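Local coordinates for protein transcriptional regulator, MerR family (Listeria monocytogenes str. 4b F2365, PDB 3GP4) that probably binds DNA and regulates transcription as a dimeric member of the MerR family, at residues A[20-25]-A[47-52]; A[53-58]-A[63-68]; A[27-32]-A[70-75]. All coordinates share one frame; numbering follows the deposited sequence.

Contact 1: A[20-25]-A[47-52]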
loop_
_atom_site.group_PDB
_atom_site.type_symbol
_atom_site.label_atom_id
_atom_site.label_comp_id
_atom_site.label_asym_id
_atom_site.label_seq_id
_atom_site.Cartn_x
_atom_site.Cartn_y
_atom_site.Cartn_z
ATOM N N ARG A 20 -17.979 7.177 -14.376
ATOM C CA ARG A 20 -17.920 7.622 -15.775
ATOM C C ARG A 20 -16.520 7.378 -16.357
ATOM O O ARG A 20 -16.388 6.957 -17.513
ATOM C CB ARG A 20 -18.254 9.117 -15.933
ATOM C CG ARG A 20 -19.708 9.540 -15.651
ATOM C CD ARG A 20 -19.816 11.068 -15.557
ATOM N NE ARG A 20 -21.212 11.464 -15.398
ATOM C CZ ARG A 20 -21.790 11.795 -14.243
ATOM N NH1 ARG A 20 -21.088 11.843 -13.119
ATOM N NH2 ARG A 20 -23.083 12.103 -14.222
ATOM N N TYR A 21 -15.498 7.682 -15.550
ATOM C CA TYR A 21 -14.102 7.454 -15.957
ATOM C C TYR A 21 -13.796 5.950 -16.206
ATOM O O TYR A 21 -13.185 5.607 -17.200
ATOM C CB TYR A 21 -13.159 8.055 -14.895
ATOM C CG TYR A 21 -11.699 7.648 -15.047
ATOM C CD1 TYR A 21 -10.905 8.192 -16.047
ATOM C CD2 TYR A 21 -11.123 6.731 -14.161
ATOM C CE1 TYR A 21 -9.565 7.816 -16.185
ATOM C CE2 TYR A 21 -9.790 6.355 -14.284
ATOM C CZ TYR A 21 -9.028 6.904 -15.290
ATOM O OH TYR A 21 -7.724 6.525 -15.388
ATOM N N TYR A 22 -14.217 5.078 -15.294
ATOM C CA TYR A 22 -14.084 3.615 -15.467
ATOM C C TYR A 22 -14.706 3.167 -16.796
ATOM O O TYR A 22 -14.121 2.359 -17.513
ATOM C CB TYR A 22 -14.811 2.841 -14.368
ATOM C CG TYR A 22 -14.189 2.798 -12.991
ATOM C CD1 TYR A 22 -12.902 3.309 -12.745
ATOM C CD2 TYR A 22 -14.884 2.209 -11.932
ATOM C CE1 TYR A 22 -12.351 3.243 -11.459
ATOM C CE2 TYR A 22 -14.350 2.147 -10.650
ATOM C CZ TYR A 22 -13.088 2.671 -10.427
ATOM O OH TYR A 22 -12.590 2.600 -9.164
ATOM N N GLU A 23 -15.883 3.683 -17.118
ATOM C CA GLU A 23 -16.525 3.234 -18.378
ATOM C C GLU A 23 -15.744 3.794 -19.579
ATOM O O GLU A 23 -15.427 3.070 -20.538
ATOM C CB GLU A 23 -18.016 3.635 -18.428
ATOM C CG GLU A 23 -18.724 3.238 -19.799
ATOM C CD GLU A 23 -20.100 3.873 -19.944
ATOM O OE1 GLU A 23 -20.339 4.898 -19.275
ATOM O OE2 GLU A 23 -20.955 3.350 -20.710
ATOM N N ARG A 24 -15.437 5.087 -19.521
ATOM C CA ARG A 24 -14.773 5.776 -20.616
ATOM C C ARG A 24 -13.461 5.105 -20.987
ATOM O O ARG A 24 -13.161 4.956 -22.162
ATOM C CB ARG A 24 -14.502 7.242 -20.240
ATOM C CG ARG A 24 -13.820 8.006 -21.327
ATOM C CD ARG A 24 -13.912 9.501 -21.119
ATOM N NE ARG A 24 -13.138 9.964 -19.955
ATOM C CZ ARG A 24 -11.811 10.104 -19.975
ATOM N NH1 ARG A 24 -11.175 10.555 -18.905
ATOM N NH2 ARG A 24 -11.121 9.816 -21.086
ATOM N N ILE A 25 -12.660 4.709 -20.010
ATOM C CA ILE A 25 -11.350 4.154 -20.373
ATOM C C ILE A 25 -11.307 2.610 -20.477
ATOM O O ILE A 25 -10.264 2.022 -20.760
ATOM C CB ILE A 25 -10.202 4.702 -19.497
ATOM C CG1 ILE A 25 -10.268 4.177 -18.063
ATOM C CG2 ILE A 25 -10.062 6.256 -19.673
ATOM C CD1 ILE A 25 -8.870 4.172 -17.431
ATOM N N ARG A 47 -21.184 -5.078 -9.913
ATOM C CA ARG A 47 -20.121 -6.050 -9.605
ATOM C C ARG A 47 -18.797 -5.626 -10.256
ATOM O O ARG A 47 -17.706 -5.743 -9.647
ATOM C CB ARG A 47 -20.488 -7.472 -10.030
ATOM C CG ARG A 47 -21.757 -8.022 -9.329
ATOM C CD ARG A 47 -21.876 -9.518 -9.510
ATOM N NE ARG A 47 -23.219 -10.037 -9.192
ATOM C CZ ARG A 47 -23.723 -10.200 -7.969
ATOM N NH1 ARG A 47 -23.018 -9.877 -6.879
ATOM N NH2 ARG A 47 -24.953 -10.699 -7.829
ATOM N N TRP A 48 -18.870 -5.119 -11.480
ATOM C CA TRP A 48 -17.621 -4.620 -12.119
ATOM C C TRP A 48 -17.049 -3.363 -11.444
ATOM O O TRP A 48 -15.838 -3.226 -11.322
ATOM C CB TRP A 48 -17.829 -4.346 -13.602
ATOM C CG TRP A 48 -17.674 -5.574 -14.416
ATOM C CD1 TRP A 48 -18.687 -6.384 -14.885
ATOM C CD2 TRP A 48 -16.460 -6.149 -14.871
ATOM N NE1 TRP A 48 -18.165 -7.436 -15.601
ATOM C CE2 TRP A 48 -16.795 -7.307 -15.621
ATOM C CE3 TRP A 48 -15.110 -5.802 -14.732
ATOM C CZ2 TRP A 48 -15.824 -8.139 -16.194
ATOM C CZ3 TRP A 48 -14.146 -6.627 -15.325
ATOM C CH2 TRP A 48 -14.510 -7.778 -16.042
ATOM N N ILE A 49 -17.918 -2.454 -11.024
ATOM C CA ILE A 49 -17.460 -1.204 -10.365
ATOM C C ILE A 49 -16.748 -1.545 -9.036
ATOM O O ILE A 49 -15.639 -1.049 -8.719
ATOM C CB ILE A 49 -18.648 -0.241 -10.159
ATOM C CG1 ILE A 49 -19.106 0.316 -11.526
ATOM C CG2 ILE A 49 -18.262 0.917 -9.231
ATOM C CD1 ILE A 49 -20.558 0.909 -11.545
ATOM N N LEU A 50 -17.364 -2.467 -8.324
ATOM C CA LEU A 50 -16.872 -2.914 -7.015
ATOM C C LEU A 50 -15.531 -3.663 -7.123
ATOM O O LEU A 50 -14.581 -3.383 -6.372
ATOM C CB LEU A 50 -17.955 -3.767 -6.355
ATOM C CG LEU A 50 -19.179 -2.988 -5.841
ATOM C CD1 LEU A 50 -20.248 -4.000 -5.372
ATOM C CD2 LEU A 50 -18.802 -2.070 -4.684
ATOM N N PHE A 51 -15.442 -4.605 -8.054
ATOM C CA PHE A 51 -14.166 -5.274 -8.355
ATOM C C PHE A 51 -13.062 -4.279 -8.745
ATOM O O PHE A 51 -11.910 -4.400 -8.242
ATOM C CB PHE A 51 -14.378 -6.343 -9.429
ATOM C CG PHE A 51 -13.142 -7.129 -9.795
ATOM C CD1 PHE A 51 -12.642 -8.120 -8.950
ATOM C CD2 PHE A 51 -12.519 -6.899 -11.002
ATOM C CE1 PHE A 51 -11.509 -8.857 -9.326
ATOM C CE2 PHE A 51 -11.375 -7.643 -11.385
ATOM C CZ PHE A 51 -10.889 -8.608 -10.555
ATOM N N THR A 52 -13.398 -3.305 -9.608
ATOM C CA THR A 52 -12.424 -2.318 -10.100
ATOM C C THR A 52 -11.886 -1.484 -8.957
ATOM O O THR A 52 -10.648 -1.393 -8.768
ATOM C CB THR A 52 -13.033 -1.380 -11.173
ATOM O OG1 THR A 52 -13.423 -2.167 -12.291
ATOM C CG2 THR A 52 -12.003 -0.315 -11.665
#

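Contact 2: A[53-58]-A[63-68]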
loop_
_atom_site.group_PDB
_atom_site.type_symbol
_atom_site.label_atom_id
_atom_site.label_comp_id
_atom_site.label_asym_id
_atom_site.label_seq_id
_atom_site.Cartn_x
_atom_site.Cartn_y
_atom_site.Cartn_z
ATOM N N ARG A 53 -12.811 -0.928 -8.175
ATOM C CA ARG A 53 -12.467 -0.147 -6.997
ATOM C C ARG A 53 -11.516 -0.933 -6.073
ATOM O O ARG A 53 -10.457 -0.418 -5.698
ATOM C CB ARG A 53 -13.714 0.313 -6.233
ATOM C CG ARG A 53 -13.393 1.301 -5.077
ATOM C CD ARG A 53 -12.686 2.553 -5.644
ATOM N NE ARG A 53 -11.884 3.290 -4.654
ATOM C CZ ARG A 53 -10.563 3.444 -4.727
ATOM N NH1 ARG A 53 -9.877 2.921 -5.746
ATOM N NH2 ARG A 53 -9.924 4.127 -3.781
ATOM N N GLN A 54 -11.862 -2.178 -5.770
ATOM C CA GLN A 54 -11.087 -2.983 -4.795
ATOM C C GLN A 54 -9.713 -3.286 -5.333
ATOM O O GLN A 54 -8.682 -3.156 -4.611
ATOM C CB GLN A 54 -11.840 -4.253 -4.414
ATOM C CG GLN A 54 -11.117 -5.143 -3.361
ATOM C CD GLN A 54 -11.768 -6.513 -3.092
ATOM O OE1 GLN A 54 -12.512 -7.058 -3.923
ATOM N NE2 GLN A 54 -11.465 -7.085 -1.917
ATOM N N MET A 55 -9.669 -3.673 -6.613
ATOM C CA MET A 55 -8.394 -3.954 -7.270
ATOM C C MET A 55 -7.494 -2.738 -7.420
ATOM O O MET A 55 -6.302 -2.837 -7.164
ATOM C CB MET A 55 -8.578 -4.674 -8.620
ATOM C CG MET A 55 -9.088 -6.132 -8.457
ATOM S SD MET A 55 -8.196 -7.234 -7.301
ATOM C CE MET A 55 -9.549 -7.807 -6.331
ATOM N N ARG A 56 -8.056 -1.595 -7.809
ATOM C CA ARG A 56 -7.262 -0.379 -7.925
ATOM C C ARG A 56 -6.676 0.045 -6.578
ATOM O O ARG A 56 -5.532 0.504 -6.522
ATOM C CB ARG A 56 -8.092 0.764 -8.525
ATOM C CG ARG A 56 -8.271 0.616 -10.041
ATOM C CD ARG A 56 -6.965 0.758 -10.811
ATOM N NE ARG A 56 -6.421 2.110 -10.658
ATOM C CZ ARG A 56 -5.164 2.409 -10.344
ATOM N NH1 ARG A 56 -4.250 1.468 -10.149
ATOM N NH2 ARG A 56 -4.820 3.682 -10.228
ATOM N N ARG A 57 -7.497 -0.059 -5.534
ATOM C CA ARG A 57 -7.105 0.284 -4.171
ATOM C C ARG A 57 -5.957 -0.620 -3.736
ATOM O O ARG A 57 -5.054 -0.166 -3.058
ATOM C CB ARG A 57 -8.315 0.147 -3.255
ATOM C CG ARG A 57 -8.130 0.466 -1.796
ATOM C CD ARG A 57 -9.519 0.808 -1.237
ATOM N NE ARG A 57 -9.453 1.193 0.164
ATOM C CZ ARG A 57 -10.168 0.649 1.152
ATOM N NH1 ARG A 57 -11.067 -0.309 0.913
ATOM N NH2 ARG A 57 -9.986 1.086 2.395
ATOM N N ALA A 58 -5.965 -1.885 -4.173
ATOM C CA ALA A 58 -4.841 -2.812 -3.923
ATOM C C ALA A 58 -3.614 -2.654 -4.839
ATOM O O ALA A 58 -2.660 -3.431 -4.719
ATOM C CB ALA A 58 -5.326 -4.260 -3.946
ATOM N N GLU A 63 -3.616 -0.592 -16.507
ATOM C CA GLU A 63 -3.438 -1.271 -17.830
ATOM C C GLU A 63 -3.797 -2.755 -17.751
ATOM O O GLU A 63 -4.343 -3.292 -18.701
ATOM C CB GLU A 63 -2.043 -1.056 -18.458
ATOM C CG GLU A 63 -1.620 0.446 -18.679
ATOM C CD GLU A 63 -2.555 1.253 -19.593
ATOM O OE1 GLU A 63 -3.313 0.676 -20.407
ATOM O OE2 GLU A 63 -2.519 2.504 -19.516
ATOM N N ALA A 64 -3.503 -3.406 -16.618
ATOM C CA ALA A 64 -3.824 -4.838 -16.478
ATOM C C ALA A 64 -5.343 -5.000 -16.445
ATOM O O ALA A 64 -5.884 -5.912 -17.082
ATOM C CB ALA A 64 -3.187 -5.425 -15.219
ATOM N N LEU A 65 -6.026 -4.103 -15.726
ATOM C CA LEU A 65 -7.476 -4.221 -15.508
ATOM C C LEU A 65 -8.226 -3.934 -16.820
ATOM O O LEU A 65 -9.235 -4.587 -17.106
ATOM C CB LEU A 65 -7.952 -3.292 -14.394
ATOM C CG LEU A 65 -7.447 -3.693 -12.980
ATOM C CD1 LEU A 65 -7.801 -2.599 -12.018
ATOM C CD2 LEU A 65 -8.074 -5.008 -12.526
ATOM N N ILE A 66 -7.708 -2.982 -17.591
ATOM C CA ILE A 66 -8.258 -2.688 -18.932
ATOM C C ILE A 66 -8.116 -3.907 -19.837
ATOM O O ILE A 66 -9.096 -4.279 -20.523
ATOM C CB ILE A 66 -7.661 -1.402 -19.538
ATOM C CG1 ILE A 66 -8.196 -0.181 -18.761
ATOM C CG2 ILE A 66 -8.082 -1.201 -21.022
ATOM C CD1 ILE A 66 -7.457 1.146 -19.076
ATOM N N ASP A 67 -6.946 -4.560 -19.813
ATOM C CA ASP A 67 -6.714 -5.805 -20.614
ATOM C C ASP A 67 -7.676 -6.904 -20.222
ATOM O O ASP A 67 -8.169 -7.634 -21.094
ATOM C CB ASP A 67 -5.285 -6.398 -20.440
ATOM C CG ASP A 67 -4.246 -5.756 -21.337
ATOM O OD1 ASP A 67 -4.538 -4.749 -22.012
ATOM O OD2 ASP A 67 -3.100 -6.265 -21.359
ATOM N N TYR A 68 -7.912 -7.042 -18.920
ATOM C CA TYR A 68 -8.770 -8.100 -18.381
ATOM C C TYR A 68 -10.203 -7.926 -18.865
ATOM O O TYR A 68 -10.821 -8.883 -19.382
ATOM C CB TYR A 68 -8.714 -8.112 -16.845
ATOM C CG TYR A 68 -9.615 -9.157 -16.239
ATOM C CD1 TYR A 68 -9.226 -10.478 -16.187
ATOM C CD2 TYR A 68 -10.869 -8.809 -15.734
ATOM C CE1 TYR A 68 -10.049 -11.455 -15.636
ATOM C CE2 TYR A 68 -11.709 -9.780 -15.187
ATOM C CZ TYR A 68 -11.274 -11.106 -15.137
ATOM O OH TYR A 68 -12.089 -12.091 -14.590
#

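Contact 3: A[27-32]-A[70-75]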
loop_
_atom_site.group_PDB
_atom_site.type_symbol
_atom_site.label_atom_id
_atom_site.label_comp_id
_atom_site.label_asym_id
_atom_site.label_seq_id
_atom_site.Cartn_x
_atom_site.Cartn_y
_atom_site.Cartn_z
ATOM N N LEU A 27 -12.404 0.233 -18.020
ATOM C CA LEU A 27 -12.227 -0.570 -16.811
ATOM C C LEU A 27 -13.467 -1.392 -16.490
ATOM O O LEU A 27 -13.363 -2.493 -15.950
ATOM C CB LEU A 27 -11.913 0.328 -15.641
ATOM C CG LEU A 27 -10.442 0.788 -15.628
ATOM C CD1 LEU A 27 -10.344 1.907 -14.558
ATOM C CD2 LEU A 27 -9.470 -0.330 -15.283
ATOM N N ILE A 28 -14.627 -0.870 -16.862
ATOM C CA ILE A 28 -15.901 -1.606 -16.711
ATOM C C ILE A 28 -16.600 -1.675 -18.063
ATOM O O ILE A 28 -16.297 -0.882 -18.972
ATOM C CB ILE A 28 -16.838 -1.001 -15.638
ATOM C CG1 ILE A 28 -17.401 0.368 -16.094
ATOM C CG2 ILE A 28 -16.100 -0.977 -14.266
ATOM C CD1 ILE A 28 -18.258 1.139 -15.054
ATOM N N PRO A 29 -17.499 -2.654 -18.221
ATOM C CA PRO A 29 -18.164 -2.774 -19.533
ATOM C C PRO A 29 -19.069 -1.566 -19.839
ATOM O O PRO A 29 -19.571 -0.925 -18.915
ATOM C CB PRO A 29 -18.988 -4.068 -19.400
ATOM C CG PRO A 29 -18.350 -4.839 -18.285
ATOM C CD PRO A 29 -17.780 -3.791 -17.330
ATOM N N PRO A 30 -19.305 -1.255 -21.133
ATOM C CA PRO A 30 -20.194 -0.137 -21.441
ATOM C C PRO A 30 -21.563 -0.305 -20.784
ATOM O O PRO A 30 -22.093 -1.397 -20.726
ATOM C CB PRO A 30 -20.353 -0.228 -22.959
ATOM C CG PRO A 30 -19.117 -0.923 -23.411
ATOM C CD PRO A 30 -18.908 -1.970 -22.357
ATOM N N ILE A 31 -22.111 0.790 -20.294
ATOM C CA ILE A 31 -23.331 0.750 -19.513
ATOM C C ILE A 31 -24.496 0.991 -20.474
ATOM O O ILE A 31 -24.408 1.824 -21.378
ATOM C CB ILE A 31 -23.285 1.793 -18.379
ATOM C CG1 ILE A 31 -22.099 1.480 -17.439
ATOM C CG2 ILE A 31 -24.604 1.848 -17.587
ATOM C CD1 ILE A 31 -21.592 2.748 -16.758
ATOM N N HIS A 32 -25.574 0.253 -20.263
ATOM C CA HIS A 32 -26.799 0.468 -21.029
ATOM C C HIS A 32 -27.332 1.906 -20.817
ATOM O O HIS A 32 -27.282 2.456 -19.699
ATOM C CB HIS A 32 -27.831 -0.614 -20.679
ATOM C CG HIS A 32 -27.355 -2.011 -20.970
ATOM N ND1 HIS A 32 -27.832 -2.760 -22.030
ATOM C CD2 HIS A 32 -26.428 -2.789 -20.355
ATOM C CE1 HIS A 32 -27.230 -3.937 -22.046
ATOM N NE2 HIS A 32 -26.374 -3.981 -21.041
ATOM N N ALA A 70 -11.081 -6.123 -21.584
ATOM C CA ALA A 70 -10.958 -6.374 -23.040
ATOM C C ALA A 70 -11.034 -7.867 -23.408
ATOM O O ALA A 70 -11.785 -8.242 -24.327
ATOM C CB ALA A 70 -9.690 -5.716 -23.636
ATOM N N LEU A 71 -10.257 -8.705 -22.720
ATOM C CA LEU A 71 -10.354 -10.171 -22.897
ATOM C C LEU A 71 -11.759 -10.709 -22.641
ATOM O O LEU A 71 -12.333 -11.450 -23.488
ATOM C CB LEU A 71 -9.331 -10.899 -22.017
ATOM C CG LEU A 71 -7.849 -10.705 -22.370
ATOM C CD1 LEU A 71 -6.929 -11.150 -21.243
ATOM C CD2 LEU A 71 -7.445 -11.445 -23.681
ATOM N N PHE A 72 -12.317 -10.332 -21.487
ATOM C CA PHE A 72 -13.690 -10.667 -21.130
ATOM C C PHE A 72 -14.690 -10.318 -22.242
ATOM O O PHE A 72 -15.542 -11.152 -22.617
ATOM C CB PHE A 72 -14.066 -10.002 -19.788
ATOM C CG PHE A 72 -15.539 -10.094 -19.452
ATOM C CD1 PHE A 72 -16.068 -11.267 -18.933
ATOM C CD2 PHE A 72 -16.387 -9.013 -19.674
ATOM C CE1 PHE A 72 -17.428 -11.364 -18.633
ATOM C CE2 PHE A 72 -17.747 -9.088 -19.362
ATOM C CZ PHE A 72 -18.262 -10.271 -18.834
ATOM N N ARG A 73 -14.570 -9.126 -22.809
ATOM C CA ARG A 73 -15.503 -8.706 -23.849
ATOM C C ARG A 73 -15.332 -9.492 -25.156
ATOM O O ARG A 73 -16.305 -9.723 -25.883
ATOM C CB ARG A 73 -15.475 -7.181 -24.040
ATOM C CG ARG A 73 -16.148 -6.467 -22.827
ATOM C CD ARG A 73 -16.502 -5.007 -23.081
ATOM N NE ARG A 73 -17.381 -4.851 -24.240
ATOM C CZ ARG A 73 -17.318 -3.842 -25.103
ATOM N NH1 ARG A 73 -16.434 -2.866 -24.937
ATOM N NH2 ARG A 73 -18.147 -3.802 -26.141
ATOM N N GLU A 74 -14.107 -9.921 -25.428
ATOM C CA GLU A 74 -13.787 -10.719 -26.625
ATOM C C GLU A 74 -14.430 -12.111 -26.636
ATOM O O GLU A 74 -14.666 -12.688 -27.710
ATOM C CB GLU A 74 -12.279 -10.882 -26.728
ATOM C CG GLU A 74 -11.790 -11.040 -28.117
ATOM C CD GLU A 74 -11.685 -9.708 -28.806
ATOM O OE1 GLU A 74 -10.839 -8.902 -28.365
ATOM O OE2 GLU A 74 -12.457 -9.469 -29.758
ATOM N N GLY A 75 -14.672 -12.667 -25.460
ATOM C CA GLY A 75 -15.396 -13.920 -25.375
ATOM C C GLY A 75 -14.684 -15.124 -24.785
ATOM O O GLY A 75 -13.562 -15.059 -24.262
#

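Contact 1: A[20-25]-A[47-52]
Y22 and I49 mark the closest backbone approach between 20-25 and 47-52, with their CA atoms 7.8 Å apart. Both segments are helical: 20-25 lies on helix 16-25, which in a MerR protein is the second, recognition helix of the helix-turn-helix, and 47-52 lies on helix 43-57, which backs that motif. Y22 carries the whole join from helix 16-25, and it meets I49 and T52, one turn apart along helix 43-57.

The Y22 side chain leaves its helix toward the other one. Its CG sits beside the backbone N and anti to the carbonyl carbon (chi1 -74°), and the ring lies flat against the methyl of T52. This is a CH-pi contact: T52 CG2 stands 3.5 Å from the centroid of the Y22 ring and 14° off the normal, practically over the middle. The closest single pair is T52 CG2 and Y22 CZ at 3.4 Å. I49 adds a looser touch on the CE2 side, where Y22 CE2 is 4.3 Å from I49 CG2. The three touching residues are buried; L27 also leans on Y22, and I49 also touches S12 of helix 5-12. The Y22 hydroxyl, at the far end of the ring beside helix 43-57, hydrogen-bonds a glycerol, probably from the crystallisation liquor.

What fixes the rotation of T52 is its own helix. With OG1 held back to the carbonyl one turn earlier, CG2, anti to the backbone N, is the branch turned to the Y22 ring. W48 O thus accepts from T52 OG1 at 2.8 Å and from T52 N at 3.0 Å, the two donors arriving from opposite faces of the carbonyl plane.

Contact 2: A[53-58]-A[63-68]
The R56 guanidinium is anchored through NH1, which hydrogen-bonds L60 O in the turn between the two helices, while NH2 hydrogen-bonds a glycerol, probably left from the crystallisation liquor. With its charged end tied there, the arginine offers its aliphatic part to L65. R56 CD rests 3.7 Å from L65 CD1, and R56 CG is 3.8 Å from the same methyl. Bends at chi2 (-66°) and chi3 (-64°) fold the chain back, with CG and CD lying across the CD1 methyl of L65 while the polar head turns to the loop.

L65 is directed toward helix 43-57 and divides its methyls between two neighbours: CD1 goes to R56, and L65 CD2 lies 4.0 Å from M55 CB. This is the hairpin of helices 43-57 and 62-74 that follows the helix-turn-helix in the MerR DNA-binding domain, joined here by a short loop. M55 and L65 bring the backbones nearest, their CA atoms 8.3 Å apart, and no hydrogen bond spans the two segments.

M55 touches the leucine with its CB alone. Beyond that the chain bends away, and the residue also packs on R106 of the second subunit. Further along helix 62-74, Y68 OH hydrogen-bonds Y114 OH of the second subunit, and L27 from the loop after helix 16-25 covers L65.

Contact 3: A[27-32]-A[70-75]
P30 lays CG and CD over one face of the R73 guanidinium at the surface, with P30 CD 3.5 Å above the plane of the R73 group and displaced toward its rim. The nearest pair is P30 CG and R73 NH1, at 3.6 Å, followed by P30 CD and R73 CZ at 3.7 Å. No hydrogen bond is involved; the flat, charged group simply lies against the proline's methylenes.

The arginine gets there by one bend. R73 CB already points toward the loop, and CG, beside the backbone N (chi1 -72°), continues outward through an extended chi2. A turn at chi3 (57°) then swings the head round, presenting its broad side to P30 instead of running on past it. The two side chains approach from opposite directions and overlap, the CG-CD side of the pyrrolidine over the guanidinium face.

One residue back on each segment the contact is looser and more apolar. F72 is turned differently from R73, with CG anti to the backbone N (chi1 170°), and the ring reaches P29, where F72 CE2 is 4.4 Å from P29 CG. That ring also meets W48 of helix 43-57 and packs on E124 of the second subunit; P29 itself touches W48 and L69. P29 and R73 have the closest CA atoms, 7.8 Å apart.

Farther along the loop, H32 and K40 share backbone hydrogen bonds. Here, then, the last turn of helix 62-74 packs against P29-P30 in the loop between helices 16-25 and 43-57, consistent with the wing region of the winged helix-turn-helix of MerR proteins.

How the contacts relate
Contacts 1 and 2 are buried neighbours that share helix 43-57, with centres 9 Å apart; Y22 OH packs 3.5 Å from R53 CA, and W48 CH2 is as close to Y68 CE2. Contact 3 lies at the surface beside them, its centre 10 and 13 Å from theirs. Segment 27-32 follows 20-25 closely in the chain: Y22 O and L27 N lie 2.8 Å apart, as do E23 OE2 and I31 N, both probable hydrogen bonds. L27 then bridges contacts 2 and 3, its CD2 3.4 Å from L65 CB. None of the touching residues lines the D-methionine pocket; a link runs through Y68, whose OH hydrogen-bonds Y114 OH of the second subunit, Y114 being a pocket position.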